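Local coordinates for probable adhesion protein (Pseudomonas aeruginosa PAO1, PDB 6R3Z) that probably acts as the solute-binding protein of a metal-ion transport system, holding ferrous iron, manganese or nickel in a site made of histidines, at residues D170-T175 with E190-V195; P110-S115 with Y180-R185; S21-D26 with K139-N144; A87-P92 with V123-R128. One frame throughout, in Å; residues are numbered along the deposited sequence.

Contact 1: residues D170-T175 with E190-V195; sequences DFRVAT and EVTAVV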
loop_
_atom_site.group_PDB
_atom_site.type_symbol
_atom_site.label_atom_id
_atom_site.label_comp_id
_atom_site.label_asym_id
_atom_site.label_seq_id
_atom_site.Cartn_x
_atom_site.Cartn_y
_atom_site.Cartn_z
ATOM N N ASP A 170 -19.831 -16.345 -9.307
ATOM C CA ASP A 170 -20.271 -15.100 -9.971
ATOM C C ASP A 170 -19.890 -13.802 -9.215
ATOM O O ASP A 170 -20.345 -12.713 -9.600
ATOM C CB ASP A 170 -21.797 -15.153 -10.229
ATOM C CG ASP A 170 -22.693 -15.018 -9.002
ATOM O OD1 ASP A 170 -22.205 -15.267 -7.873
ATOM O OD2 ASP A 170 -23.883 -14.662 -9.171
ATOM N N PHE A 171 -19.087 -13.914 -8.138
ATOM C CA PHE A 171 -18.711 -12.742 -7.348
ATOM C C PHE A 171 -17.585 -11.953 -8.021
ATOM O O PHE A 171 -16.416 -12.101 -7.666
ATOM C CB PHE A 171 -18.358 -13.132 -5.912
ATOM C CG PHE A 171 -18.128 -11.980 -4.963
ATOM C CD1 PHE A 171 -19.194 -11.221 -4.490
ATOM C CD2 PHE A 171 -16.845 -11.666 -4.523
ATOM C CE1 PHE A 171 -18.983 -10.174 -3.586
ATOM C CE2 PHE A 171 -16.637 -10.631 -3.607
ATOM C CZ PHE A 171 -17.709 -9.888 -3.150
ATOM N N ARG A 172 -17.938 -11.149 -9.027
ATOM C CA ARG A 172 -16.945 -10.313 -9.713
ATOM C C ARG A 172 -16.785 -9.007 -8.967
ATOM O O ARG A 172 -17.760 -8.439 -8.471
ATOM C CB ARG A 172 -17.285 -10.088 -11.177
ATOM C CG ARG A 172 -16.942 -11.280 -12.091
ATOM C CD ARG A 172 -17.110 -10.867 -13.548
ATOM N NE ARG A 172 -16.978 -11.978 -14.499
ATOM C CZ ARG A 172 -15.826 -12.389 -15.024
ATOM N NH1 ARG A 172 -14.680 -11.825 -14.654
ATOM N NH2 ARG A 172 -15.807 -13.391 -15.897
ATOM N N VAL A 173 -15.539 -8.527 -8.913
ATOM C CA VAL A 173 -15.111 -7.342 -8.167
ATOM C C VAL A 173 -14.485 -6.294 -9.092
ATOM O O VAL A 173 -13.720 -6.641 -9.983
ATOM C CB VAL A 173 -14.061 -7.834 -7.108
ATOM C CG1 VAL A 173 -13.256 -6.700 -6.489
ATOM C CG2 VAL A 173 -14.728 -8.682 -6.025
ATOM N N ALA A 174 -14.782 -5.023 -8.837
ATOM C CA ALA A 174 -14.153 -3.892 -9.516
ATOM C C ALA A 174 -13.564 -2.947 -8.437
ATOM O O ALA A 174 -14.022 -2.951 -7.290
ATOM C CB ALA A 174 -15.161 -3.148 -10.372
ATOM N N THR A 175 -12.542 -2.157 -8.795
ATOM C CA THR A 175 -11.960 -1.169 -7.888
ATOM C C THR A 175 -11.788 0.141 -8.658
ATOM O O THR A 175 -11.646 0.107 -9.882
ATOM C CB THR A 175 -10.631 -1.613 -7.229
ATOM O OG1 THR A 175 -9.552 -1.604 -8.182
ATOM C CG2 THR A 175 -10.731 -2.968 -6.501
ATOM N N GLU A 190 -9.703 -12.181 -7.584
ATOM C CA GLU A 190 -9.134 -11.356 -8.645
ATOM C C GLU A 190 -10.021 -10.120 -8.863
ATOM O O GLU A 190 -11.215 -10.156 -8.575
ATOM C CB GLU A 190 -9.143 -12.166 -9.952
ATOM C CG GLU A 190 -7.777 -12.490 -10.521
ATOM C CD GLU A 190 -7.828 -13.194 -11.868
ATOM O OE1 GLU A 190 -8.880 -13.792 -12.197
ATOM O OE2 GLU A 190 -6.812 -13.146 -12.598
ATOM N N VAL A 191 -9.431 -9.051 -9.393
ATOM C CA VAL A 191 -10.142 -7.822 -9.740
ATOM C C VAL A 191 -10.520 -7.936 -11.238
ATOM O O VAL A 191 -9.636 -8.041 -12.104
ATOM C CB VAL A 191 -9.296 -6.546 -9.469
ATOM C CG1 VAL A 191 -10.020 -5.296 -9.966
ATOM C CG2 VAL A 191 -8.962 -6.408 -7.980
ATOM N N THR A 192 -11.823 -7.905 -11.543
ATOM C CA THR A 192 -12.296 -7.972 -12.931
ATOM C C THR A 192 -11.945 -6.671 -13.684
ATOM O O THR A 192 -11.503 -6.712 -14.841
ATOM C CB THR A 192 -13.815 -8.251 -12.972
ATOM O OG1 THR A 192 -14.036 -9.617 -12.622
ATOM C CG2 THR A 192 -14.439 -8.010 -14.364
ATOM N N ALA A 193 -12.193 -5.516 -13.036
ATOM C CA ALA A 193 -11.973 -4.241 -13.708
ATOM C C ALA A 193 -11.521 -3.149 -12.751
ATOM O O ALA A 193 -11.964 -3.107 -11.614
ATOM C CB ALA A 193 -13.262 -3.807 -14.416
ATOM N N VAL A 194 -10.670 -2.237 -13.250
ATOM C CA VAL A 194 -10.173 -1.063 -12.517
ATOM C C VAL A 194 -10.667 0.156 -13.327
ATOM O O VAL A 194 -10.433 0.240 -14.543
ATOM C CB VAL A 194 -8.622 -1.099 -12.346
ATOM C CG1 VAL A 194 -8.090 0.206 -11.751
ATOM C CG2 VAL A 194 -8.188 -2.299 -11.495
ATOM N N VAL A 195 -11.392 1.065 -12.662
ATOM C CA VAL A 195 -11.987 2.237 -13.316
ATOM C C VAL A 195 -10.917 3.211 -13.830
ATOM O O VAL A 195 -11.039 3.690 -14.964
ATOM C CB VAL A 195 -13.061 2.924 -12.428
ATOM C CG1 VAL A 195 -13.728 4.099 -13.159
ATOM C CG2 VAL A 195 -14.104 1.908 -11.953
HETATM O O HOH W 1 -13.515 -10.177 -10.040
#
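Three backbone hydrogen bonds join Thr192, Ala193 and Val195 to Val173 and Thr175. The N of Thr192 gives a bond of 2.8 Å to the O of Val173, the N of Thr175 bonds to the O of Ala193, and the N of Val195 to the O of Thr175. The register is parallel, Ala174 beside Ala193 and Thr175 beside Val194, and CA-H...O contacts fill in between: Ala174 CA lies 3.1 Å from Ala193 O.

Side-chain polarity gathers at the start of the pairing. The extended chain of Arg172 crosses Thr192 at about a right angle and passes its OG1, which NH1 reaches at 3.1 Å in the guanidinium plane, with 162° at the hydrogen. A water links the same hydroxyl to Val173 N and Glu190 O, bridging the two segments just ahead of the first direct backbone bond.

Methyl contacts are lighter. Val194 CG2 comes within 3.6 Å of Thr175 OG1, a hydroxyl bonded to the O of His177, while the apolar touch is that of Val191 CG2 on Thr175 CG2 at 4.1 Å.

This is the outer strand pair of a parallel sheet, joined by a beta-alpha-beta unit through helix 181-185. Three direct backbone bonds and one water, which takes up Val173 N and Glu190 O, tie the outermost strand to 172-175, and the pairing ends two residues before the metal ligand His177.

Contact 2: residues P110-S115 with Y180-R185; sequences PHTFLS and YDYLLR. With NI (nickel (II) ion), chain B.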
loop_
_atom_site.group_PDB
_atom_site.type_symbol
_atom_site.label_atom_id
_atom_site.label_comp_id
_atom_site.label_asym_id
_atom_site.label_seq_id
_atom_site.Cartn_x
_atom_site.Cartn_y
_atom_site.Cartn_z
ATOM N N PRO A 110 2.447 -1.823 -8.402
ATOM C CA PRO A 110 3.395 -1.448 -7.335
ATOM C C PRO A 110 2.845 -1.476 -5.902
ATOM O O PRO A 110 3.598 -1.156 -4.975
ATOM C CB PRO A 110 3.810 -0.032 -7.742
ATOM C CG PRO A 110 2.576 0.538 -8.393
ATOM C CD PRO A 110 1.885 -0.625 -9.074
ATOM N N HIS A 111 1.545 -1.791 -5.713
ATOM C CA HIS A 111 0.882 -1.772 -4.389
ATOM C C HIS A 111 1.122 -3.027 -3.539
ATOM O O HIS A 111 0.187 -3.548 -2.917
ATOM C CB HIS A 111 -0.624 -1.506 -4.553
ATOM C CG HIS A 111 -0.928 -0.226 -5.255
ATOM N ND1 HIS A 111 -1.043 -0.176 -6.637
ATOM C CD2 HIS A 111 -1.166 1.012 -4.747
ATOM C CE1 HIS A 111 -1.335 1.084 -6.926
ATOM N NE2 HIS A 111 -1.400 1.842 -5.822
ATOM N N THR A 112 2.382 -3.510 -3.514
ATOM C CA THR A 112 2.776 -4.722 -2.759
ATOM C C THR A 112 2.515 -4.551 -1.254
ATOM O O THR A 112 2.232 -5.544 -0.555
ATOM C CB THR A 112 4.255 -5.039 -3.008
ATOM O OG1 THR A 112 5.042 -3.947 -2.512
ATOM C CG2 THR A 112 4.567 -5.310 -4.500
ATOM N N PHE A 113 2.583 -3.280 -0.756
ATOM C CA PHE A 113 2.331 -2.982 0.669
ATOM C C PHE A 113 0.882 -3.275 1.089
ATOM O O PHE A 113 0.616 -3.381 2.280
ATOM C CB PHE A 113 2.727 -1.544 1.030
ATOM C CG PHE A 113 2.249 -0.512 0.035
ATOM C CD1 PHE A 113 1.008 0.106 0.192
ATOM C CD2 PHE A 113 3.041 -0.146 -1.050
ATOM C CE1 PHE A 113 0.572 1.075 -0.718
ATOM C CE2 PHE A 113 2.593 0.813 -1.976
ATOM C CZ PHE A 113 1.352 1.404 -1.810
ATOM N N LEU A 114 -0.049 -3.420 0.133
ATOM C CA LEU A 114 -1.430 -3.745 0.499
ATOM C C LEU A 114 -1.672 -5.257 0.409
ATOM O O LEU A 114 -2.587 -5.714 -0.251
ATOM C CB LEU A 114 -2.465 -2.909 -0.274
ATOM C CG LEU A 114 -2.338 -1.385 -0.094
ATOM C CD1 LEU A 114 -3.169 -0.634 -1.112
ATOM C CD2 LEU A 114 -2.679 -0.950 1.316
ATOM N N SER A 115 -0.788 -6.021 1.029
ATOM C CA SER A 115 -0.826 -7.481 1.098
ATOM C C SER A 115 -0.150 -7.834 2.400
ATOM O O SER A 115 0.923 -7.294 2.690
ATOM C CB SER A 115 -0.031 -8.104 -0.043
ATOM O OG SER A 115 0.334 -9.454 0.238
ATOM N N TYR A 180 -5.644 -2.927 -5.069
ATOM C CA TYR A 180 -6.074 -4.064 -4.251
ATOM C C TYR A 180 -5.918 -5.466 -4.841
ATOM O O TYR A 180 -6.419 -6.432 -4.250
ATOM C CB TYR A 180 -7.533 -3.814 -3.830
ATOM C CG TYR A 180 -7.664 -2.460 -3.161
ATOM C CD1 TYR A 180 -7.052 -2.209 -1.934
ATOM C CD2 TYR A 180 -8.203 -1.374 -3.848
ATOM C CE1 TYR A 180 -7.094 -0.947 -1.345
ATOM C CE2 TYR A 180 -8.244 -0.098 -3.273
ATOM C CZ TYR A 180 -7.656 0.117 -2.035
ATOM O OH TYR A 180 -7.679 1.367 -1.450
ATOM N N ASP A 181 -5.171 -5.601 -5.942
ATOM C CA ASP A 181 -4.962 -6.924 -6.526
ATOM C C ASP A 181 -4.227 -7.856 -5.535
ATOM O O ASP A 181 -4.664 -8.994 -5.367
ATOM C CB ASP A 181 -4.246 -6.801 -7.875
ATOM C CG ASP A 181 -5.047 -5.930 -8.839
ATOM O OD1 ASP A 181 -4.985 -4.675 -8.708
ATOM O OD2 ASP A 181 -5.764 -6.497 -9.695
ATOM N N TYR A 182 -3.173 -7.353 -4.826
ATOM C CA TYR A 182 -2.450 -8.189 -3.839
ATOM C C TYR A 182 -3.343 -8.493 -2.632
ATOM O O TYR A 182 -3.308 -9.603 -2.101
ATOM C CB TYR A 182 -1.175 -7.511 -3.333
ATOM C CG TYR A 182 -0.150 -7.247 -4.406
ATOM C CD1 TYR A 182 0.726 -8.246 -4.820
ATOM C CD2 TYR A 182 -0.075 -6.007 -5.034
ATOM C CE1 TYR A 182 1.658 -8.017 -5.830
ATOM C CE2 TYR A 182 0.860 -5.763 -6.044
ATOM C CZ TYR A 182 1.721 -6.775 -6.440
ATOM O OH TYR A 182 2.646 -6.567 -7.432
ATOM N N LEU A 183 -4.131 -7.500 -2.193
ATOM C CA LEU A 183 -5.042 -7.669 -1.058
ATOM C C LEU A 183 -6.089 -8.744 -1.358
ATOM O O LEU A 183 -6.297 -9.643 -0.539
ATOM C CB LEU A 183 -5.729 -6.339 -0.723
ATOM C CG LEU A 183 -6.472 -6.314 0.626
ATOM C CD1 LEU A 183 -6.351 -4.966 1.288
ATOM C CD2 LEU A 183 -7.919 -6.678 0.446
ATOM N N LEU A 184 -6.738 -8.660 -2.535
ATOM C CA LEU A 184 -7.776 -9.618 -2.900
ATOM C C LEU A 184 -7.207 -11.009 -3.183
ATOM O O LEU A 184 -7.892 -12.001 -2.923
ATOM C CB LEU A 184 -8.636 -9.072 -4.052
ATOM C CG LEU A 184 -9.546 -7.911 -3.561
ATOM C CD1 LEU A 184 -9.927 -6.985 -4.669
ATOM C CD2 LEU A 184 -10.787 -8.441 -2.846
ATOM N N ARG A 185 -5.922 -11.075 -3.617
ATOM C CA ARG A 185 -5.206 -12.338 -3.856
ATOM C C ARG A 185 -5.144 -13.158 -2.547
ATOM O O ARG A 185 -5.096 -14.384 -2.594
ATOM C CB ARG A 185 -3.770 -12.063 -4.355
ATOM C CG ARG A 185 -3.095 -13.293 -4.976
ATOM C CD ARG A 185 -1.809 -12.915 -5.681
ATOM N NE ARG A 185 -1.405 -13.938 -6.649
ATOM C CZ ARG A 185 -0.475 -14.860 -6.425
ATOM N NH1 ARG A 185 0.171 -14.894 -5.265
ATOM N NH2 ARG A 185 -0.179 -15.752 -7.361
HETATM NI NI NI B . -1.545 4.039 -5.754
HETATM O O HOH W 2 -0.816 -11.048 -1.601
#
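Tyr182 lays one face of its ring over the backbone of Thr112: Thr112 CA sits 4.0 Å from the ring centroid and 18° off the normal, a CH-pi contact displaced toward the rim. The two side chains run side by side in the same direction, with Thr112 CG2 reaching CZ and OH of the tyrosine at 3.7 Å. The carbonyl O of His111 approaches ring atom CD2 at 3.3 Å. At the base of the ring the beta carbons of Tyr182 and Ser115 meet at 3.5 Å.

Next along the helix, Leu183 CB lies 3.2 Å from the O of Leu114. Leu114 CG is anti to the carbonyl carbon (chi1 -59°), and its CD1 goes on to touch CE1 of Tyr180 at 3.9 Å, the two side chains crossing obliquely. Polar linkage across the contact is indirect: a water bonds to Ser115 OG and donates to the O of Tyr182.

The tips have partners elsewhere. Tyr182 OH bonds to the O of Asn109, Thr112 OG1 to Asn88 and Tyr180 OH to Glu226.

His111 belongs to the type I turn 111-114, and its NE2 binds nickel at 2.2 Å together with His41, His66, His177, His199 and His250; its ND1 is bonded to Asn109 OD1. Since Asn109 receives both this N-H and the Tyr182 hydroxyl, it acts as a second shell that would fix the imidazole's rotation, and the tyrosine ring packed against the turn ties helix 181-185 to the backbone of a metal ligand.

Contact 3: residues S21-D26 with K139-N144; sequences SNIVGD and KAYTRN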
loop_
_atom_site.group_PDB
_atom_site.type_symbol
_atom_site.label_atom_id
_atom_site.label_comp_id
_atom_site.label_asym_id
_atom_site.label_seq_id
_atom_site.Cartn_x
_atom_site.Cartn_y
_atom_site.Cartn_z
ATOM N N SER A 21 9.412 1.767 11.672
ATOM C CA SER A 21 9.213 2.078 13.106
ATOM C C SER A 21 9.087 0.787 13.945
ATOM O O SER A 21 9.692 0.681 15.009
ATOM C CB SER A 21 7.962 2.936 13.300
ATOM O OG SER A 21 8.132 4.180 12.646
ATOM N N ASN A 22 8.320 -0.200 13.448
ATOM C CA ASN A 22 8.161 -1.472 14.169
ATOM C C ASN A 22 9.448 -2.291 14.196
ATOM O O ASN A 22 9.724 -2.947 15.201
ATOM C CB ASN A 22 6.982 -2.260 13.641
ATOM C CG ASN A 22 5.713 -1.788 14.303
ATOM O OD1 ASN A 22 5.406 -2.194 15.433
ATOM N ND2 ASN A 22 4.953 -0.908 13.630
ATOM N N ILE A 23 10.256 -2.208 13.124
ATOM C CA ILE A 23 11.537 -2.900 13.053
ATOM C C ILE A 23 12.576 -2.261 14.028
ATOM O O ILE A 23 13.255 -2.990 14.728
ATOM C CB ILE A 23 12.094 -2.936 11.610
ATOM C CG1 ILE A 23 11.195 -3.793 10.663
ATOM C CG2 ILE A 23 13.550 -3.452 11.587
ATOM C CD1 ILE A 23 11.412 -3.510 9.184
ATOM N N VAL A 24 12.757 -0.936 13.980
ATOM C CA VAL A 24 13.825 -0.271 14.747
ATOM C C VAL A 24 13.456 0.134 16.173
ATOM O O VAL A 24 14.355 0.286 17.009
ATOM C CB VAL A 24 14.395 0.960 13.971
ATOM C CG1 VAL A 24 14.834 0.557 12.565
ATOM C CG2 VAL A 24 13.396 2.126 13.927
ATOM N N GLY A 25 12.171 0.395 16.420
ATOM C CA GLY A 25 11.731 0.896 17.716
ATOM C C GLY A 25 12.440 2.207 18.028
ATOM O O GLY A 25 12.580 3.069 17.154
ATOM N N ASP A 26 12.999 2.322 19.233
ATOM C CA ASP A 26 13.723 3.540 19.604
ATOM C C ASP A 26 15.236 3.482 19.282
ATOM O O ASP A 26 15.973 4.371 19.705
ATOM C CB ASP A 26 13.469 3.865 21.091
ATOM C CG ASP A 26 13.925 2.787 22.064
ATOM O OD1 ASP A 26 14.862 2.014 21.715
ATOM O OD2 ASP A 26 13.373 2.732 23.190
ATOM N N LYS A 139 20.502 -7.950 15.716
ATOM C CA LYS A 139 19.664 -8.944 16.407
ATOM C C LYS A 139 18.304 -8.347 16.833
ATOM O O LYS A 139 17.279 -9.003 16.664
ATOM C CB LYS A 139 20.387 -9.594 17.590
ATOM C CG LYS A 139 20.004 -11.066 17.743
ATOM C CD LYS A 139 19.914 -11.498 19.198
ATOM C CE LYS A 139 18.961 -12.659 19.362
ATOM N NZ LYS A 139 18.799 -13.045 20.791
ATOM N N ALA A 140 18.305 -7.114 17.343
ATOM C CA ALA A 140 17.082 -6.404 17.761
ATOM C C ALA A 140 16.140 -6.178 16.555
ATOM O O ALA A 140 14.933 -6.456 16.656
ATOM C CB ALA A 140 17.435 -5.078 18.408
ATOM N N TYR A 141 16.697 -5.731 15.405
ATOM C CA TYR A 141 15.900 -5.519 14.192
ATOM C C TYR A 141 15.229 -6.824 13.733
ATOM O O TYR A 141 14.051 -6.823 13.384
ATOM C CB TYR A 141 16.727 -4.887 13.047
ATOM C CG TYR A 141 17.341 -3.525 13.347
ATOM C CD1 TYR A 141 16.819 -2.701 14.349
ATOM C CD2 TYR A 141 18.419 -3.048 12.604
ATOM C CE1 TYR A 141 17.355 -1.428 14.592
ATOM C CE2 TYR A 141 18.977 -1.792 12.854
ATOM C CZ TYR A 141 18.435 -0.981 13.837
ATOM O OH TYR A 141 19.034 0.223 14.106
ATOM N N THR A 142 15.970 -7.934 13.777
ATOM C CA THR A 142 15.467 -9.257 13.400
ATOM C C THR A 142 14.350 -9.681 14.347
ATOM O O THR A 142 13.286 -10.111 13.880
ATOM C CB THR A 142 16.635 -10.266 13.314
ATOM O OG1 THR A 142 17.501 -9.828 12.258
ATOM C CG2 THR A 142 16.164 -11.698 13.021
ATOM N N ARG A 143 14.586 -9.544 15.667
ATOM C CA ARG A 143 13.606 -9.902 16.700
ATOM C C ARG A 143 12.294 -9.102 16.510
ATOM O O ARG A 143 11.203 -9.685 16.502
ATOM C CB ARG A 143 14.203 -9.654 18.083
ATOM C CG ARG A 143 13.376 -10.180 19.240
ATOM C CD ARG A 143 14.166 -10.092 20.547
ATOM N NE ARG A 143 14.578 -8.719 20.860
ATOM C CZ ARG A 143 15.842 -8.316 20.993
ATOM N NH1 ARG A 143 16.842 -9.183 20.867
ATOM N NH2 ARG A 143 16.113 -7.048 21.266
ATOM N N ASN A 144 12.425 -7.776 16.306
ATOM C CA ASN A 144 11.286 -6.874 16.120
ATOM C C ASN A 144 10.526 -7.202 14.835
ATOM O O ASN A 144 9.290 -7.212 14.848
ATOM C CB ASN A 144 11.751 -5.422 16.124
ATOM C CG ASN A 144 12.259 -4.929 17.470
ATOM O OD1 ASN A 144 12.017 -5.524 18.540
ATOM N ND2 ASN A 144 12.987 -3.825 17.448
HETATM O O HOH W 3 14.080 -1.776 19.186
#
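Asn144 meets the end of helix 14-24 with CB, CG and ND2. Its CB rests 3.2 Å from the O of Ile23 and almost as near the O of Asn22. CG, anti to the carbonyl carbon (chi1 -68°), stands 3.5 Å from the O of Ile23. At the tip, ND2 donates to that oxygen at 2.9 Å with an angle of 162° at the hydrogen; the acceptor lies in the plane of the amide, whereas the donor sits 47° above the plane of the carbonyl. ND2 also donates to a water, which in turn bonds to the O of Val24, giving the amide two links to the last turn of the helix.

Tyr141, one helical turn earlier, supplies the apolar half. Its CB meets Ile23 CG2 at 3.8 Å, the two side chains crossing at about a right angle, and its ring extends past Val24, whose CG1 makes an off-centre CH-pi contact 4.3 Å from the centroid.

The general lesson is that a helix's last carbonyls, lacking amides of a following turn, can be met by a side chain from another helix. Here Gly25, with positive phi, turns the chain out of helix 14-24 just beyond the bonded carbonyl.

Helix 116-133 packs against both partners: Ile23 touches Ile126 and Ala127, while Val24 and Tyr141 share Leu130. Val24 also reaches Val30 of strand 29-32, and Asn22 OD1 bonds to Arg151 farther along helix 138-160, so the contact unites three helices beside the edge strand of the sheet.

Contact 4: residues A87-P92 with V123-R128; sequences ANAKVP and VNTIAR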
loop_
_atom_site.group_PDB
_atom_site.type_symbol
_atom_site.label_atom_id
_atom_site.label_comp_id
_atom_site.label_asym_id
_atom_site.label_seq_id
_atom_site.Cartn_x
_atom_site.Cartn_y
_atom_site.Cartn_z
ATOM N N ALA A 87 12.952 -2.487 -0.755
ATOM C CA ALA A 87 12.094 -3.301 0.123
ATOM C C ALA A 87 11.482 -4.535 -0.549
ATOM O O ALA A 87 11.202 -5.534 0.124
ATOM C CB ALA A 87 10.980 -2.442 0.706
ATOM N N ASN A 88 11.216 -4.434 -1.857
ATOM C CA ASN A 88 10.529 -5.476 -2.618
ATOM C C ASN A 88 11.451 -6.490 -3.285
ATOM O O ASN A 88 10.969 -7.310 -4.074
ATOM C CB ASN A 88 9.602 -4.811 -3.645
ATOM C CG ASN A 88 8.349 -4.274 -2.991
ATOM O OD1 ASN A 88 7.514 -5.042 -2.496
ATOM N ND2 ASN A 88 8.223 -2.959 -2.913
ATOM N N ALA A 89 12.760 -6.457 -2.959
ATOM C CA ALA A 89 13.765 -7.348 -3.578
ATOM C C ALA A 89 13.370 -8.830 -3.622
ATOM O O ALA A 89 13.705 -9.507 -4.598
ATOM C CB ALA A 89 15.114 -7.183 -2.905
ATOM N N LYS A 90 12.639 -9.329 -2.594
ATOM C CA LYS A 90 12.243 -10.754 -2.513
ATOM C C LYS A 90 10.729 -11.035 -2.726
ATOM O O LYS A 90 10.292 -12.180 -2.561
ATOM C CB LYS A 90 12.715 -11.353 -1.162
ATOM C CG LYS A 90 14.164 -11.042 -0.762
ATOM C CD LYS A 90 15.203 -11.792 -1.592
ATOM C CE LYS A 90 16.607 -11.556 -1.091
ATOM N NZ LYS A 90 16.909 -12.345 0.135
ATOM N N VAL A 91 9.945 -10.006 -3.108
ATOM C CA VAL A 91 8.490 -10.093 -3.281
ATOM C C VAL A 91 8.022 -10.556 -4.689
ATOM O O VAL A 91 8.357 -9.890 -5.678
ATOM C CB VAL A 91 7.806 -8.749 -2.892
ATOM C CG1 VAL A 91 6.300 -8.786 -3.158
ATOM C CG2 VAL A 91 8.084 -8.384 -1.432
ATOM N N PRO A 92 7.122 -11.588 -4.769
ATOM C CA PRO A 92 6.528 -11.963 -6.070
ATOM C C PRO A 92 5.510 -10.904 -6.504
ATOM O O PRO A 92 4.612 -10.536 -5.732
ATOM C CB PRO A 92 5.828 -13.308 -5.778
ATOM C CG PRO A 92 6.302 -13.731 -4.405
ATOM C CD PRO A 92 6.598 -12.448 -3.689
ATOM N N VAL A 123 9.118 -6.413 5.290
ATOM C CA VAL A 123 9.562 -6.166 6.669
ATOM C C VAL A 123 10.852 -6.964 6.936
ATOM O O VAL A 123 11.828 -6.387 7.441
ATOM C CB VAL A 123 8.430 -6.464 7.691
ATOM C CG1 VAL A 123 8.974 -6.669 9.107
ATOM C CG2 VAL A 123 7.397 -5.335 7.674
ATOM N N ASN A 124 10.872 -8.259 6.545
ATOM C CA ASN A 124 12.049 -9.110 6.751
ATOM C C ASN A 124 13.261 -8.628 5.950
ATOM O O ASN A 124 14.371 -8.599 6.485
ATOM C CB ASN A 124 11.717 -10.579 6.491
ATOM C CG ASN A 124 10.779 -11.152 7.534
ATOM O OD1 ASN A 124 10.789 -10.754 8.706
ATOM N ND2 ASN A 124 9.988 -12.136 7.146
ATOM N N THR A 125 13.032 -8.157 4.713
ATOM C CA THR A 125 14.102 -7.630 3.851
ATOM C C THR A 125 14.677 -6.349 4.451
ATOM O O THR A 125 15.905 -6.209 4.552
ATOM C CB THR A 125 13.587 -7.445 2.420
ATOM O OG1 THR A 125 13.322 -8.747 1.877
ATOM C CG2 THR A 125 14.600 -6.737 1.516
ATOM N N ILE A 126 13.779 -5.418 4.869
ATOM C CA ILE A 126 14.212 -4.168 5.488
ATOM C C ILE A 126 15.066 -4.449 6.746
ATOM O O ILE A 126 16.160 -3.897 6.867
ATOM C CB ILE A 126 13.005 -3.219 5.757
ATOM C CG1 ILE A 126 12.329 -2.789 4.419
ATOM C CG2 ILE A 126 13.448 -1.974 6.541
ATOM C CD1 ILE A 126 10.852 -2.325 4.555
ATOM N N ALA A 127 14.589 -5.326 7.651
ATOM C CA ALA A 127 15.298 -5.652 8.895
ATOM C C ALA A 127 16.698 -6.228 8.628
ATOM O O ALA A 127 17.647 -5.858 9.317
ATOM C CB ALA A 127 14.485 -6.633 9.735
ATOM N N ARG A 128 16.816 -7.123 7.627
ATOM C CA ARG A 128 18.089 -7.745 7.266
ATOM C C ARG A 128 19.065 -6.664 6.771
ATOM O O ARG A 128 20.222 -6.639 7.198
ATOM C CB ARG A 128 17.872 -8.796 6.163
ATOM C CG ARG A 128 19.187 -9.430 5.668
ATOM C CD ARG A 128 18.944 -10.575 4.718
ATOM N NE ARG A 128 18.342 -11.714 5.417
ATOM C CZ ARG A 128 18.267 -12.946 4.926
ATOM N NH1 ARG A 128 18.780 -13.225 3.733
ATOM N NH2 ARG A 128 17.697 -13.914 5.633
HETATM O O HOH W 4 11.659 -8.208 -0.234
HETATM O O HOH W 5 15.992 -10.013 1.934
#
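Thr125 has the most surface buried here and stands between the other two principal residues, Ala87 and Lys90. Its CB lies 3.8 Å from the O of Ala87, and its OG1 is 3.6 Å from CG of Lys90, which chi1 (-47°) sets anti to the carbonyl carbon. One water bonds to Thr125 OG1, donates to the O of Ala87 and accepts from the N of Lys90; a second connects OG1, at 3.0 Å, to Lys90 NZ. The hydroxyl also bonds to the O of Thr121, a turn back in its own helix.

The CB of Ala87 makes the apolar contact, packing on CD1 of Ile126 at 3.9 Å. Lys90 NZ, which gives a hydrogen bond to the second water, also comes within 4.1 Å of the like-charged Arg128 NH1.

Thus the loop 87-91, with its type I beta turn 88-91, meets the helix by apolar contact at Ala87 and through two waters on Thr125 OG1. The loop follows strand 84-86, an outermost strand of its parallel sheet, and rests on helix 116-133. Ala87 also touches Tyr16 of helix 14-24, and Ile126 reaches Ile23 of that same helix, while Val123 and Ala127 pack on helix 138-160.

In the fold
The four contacts run from one parallel sheet to the other, with the nickel site between. Contact 2 is the middle piece, about 7 Å from the centre of the chain, and alone supplies a metal ligand. It touches contact 1, centres about 14 Å apart, where Leu184 CD1 packs on Val191 CG2 at 3.5 Å, and contact 4, where Tyr182 CE1 lies 3.9 Å from Pro92 O. Contact 4 in turn meets contact 3 through Ile23 and Ala127. Contacts 1 and 3, with centres about 38 Å apart, lie on opposite sides of the chain's centre. A run of packing and polar contacts thus connects the two sheets' sides of the chain.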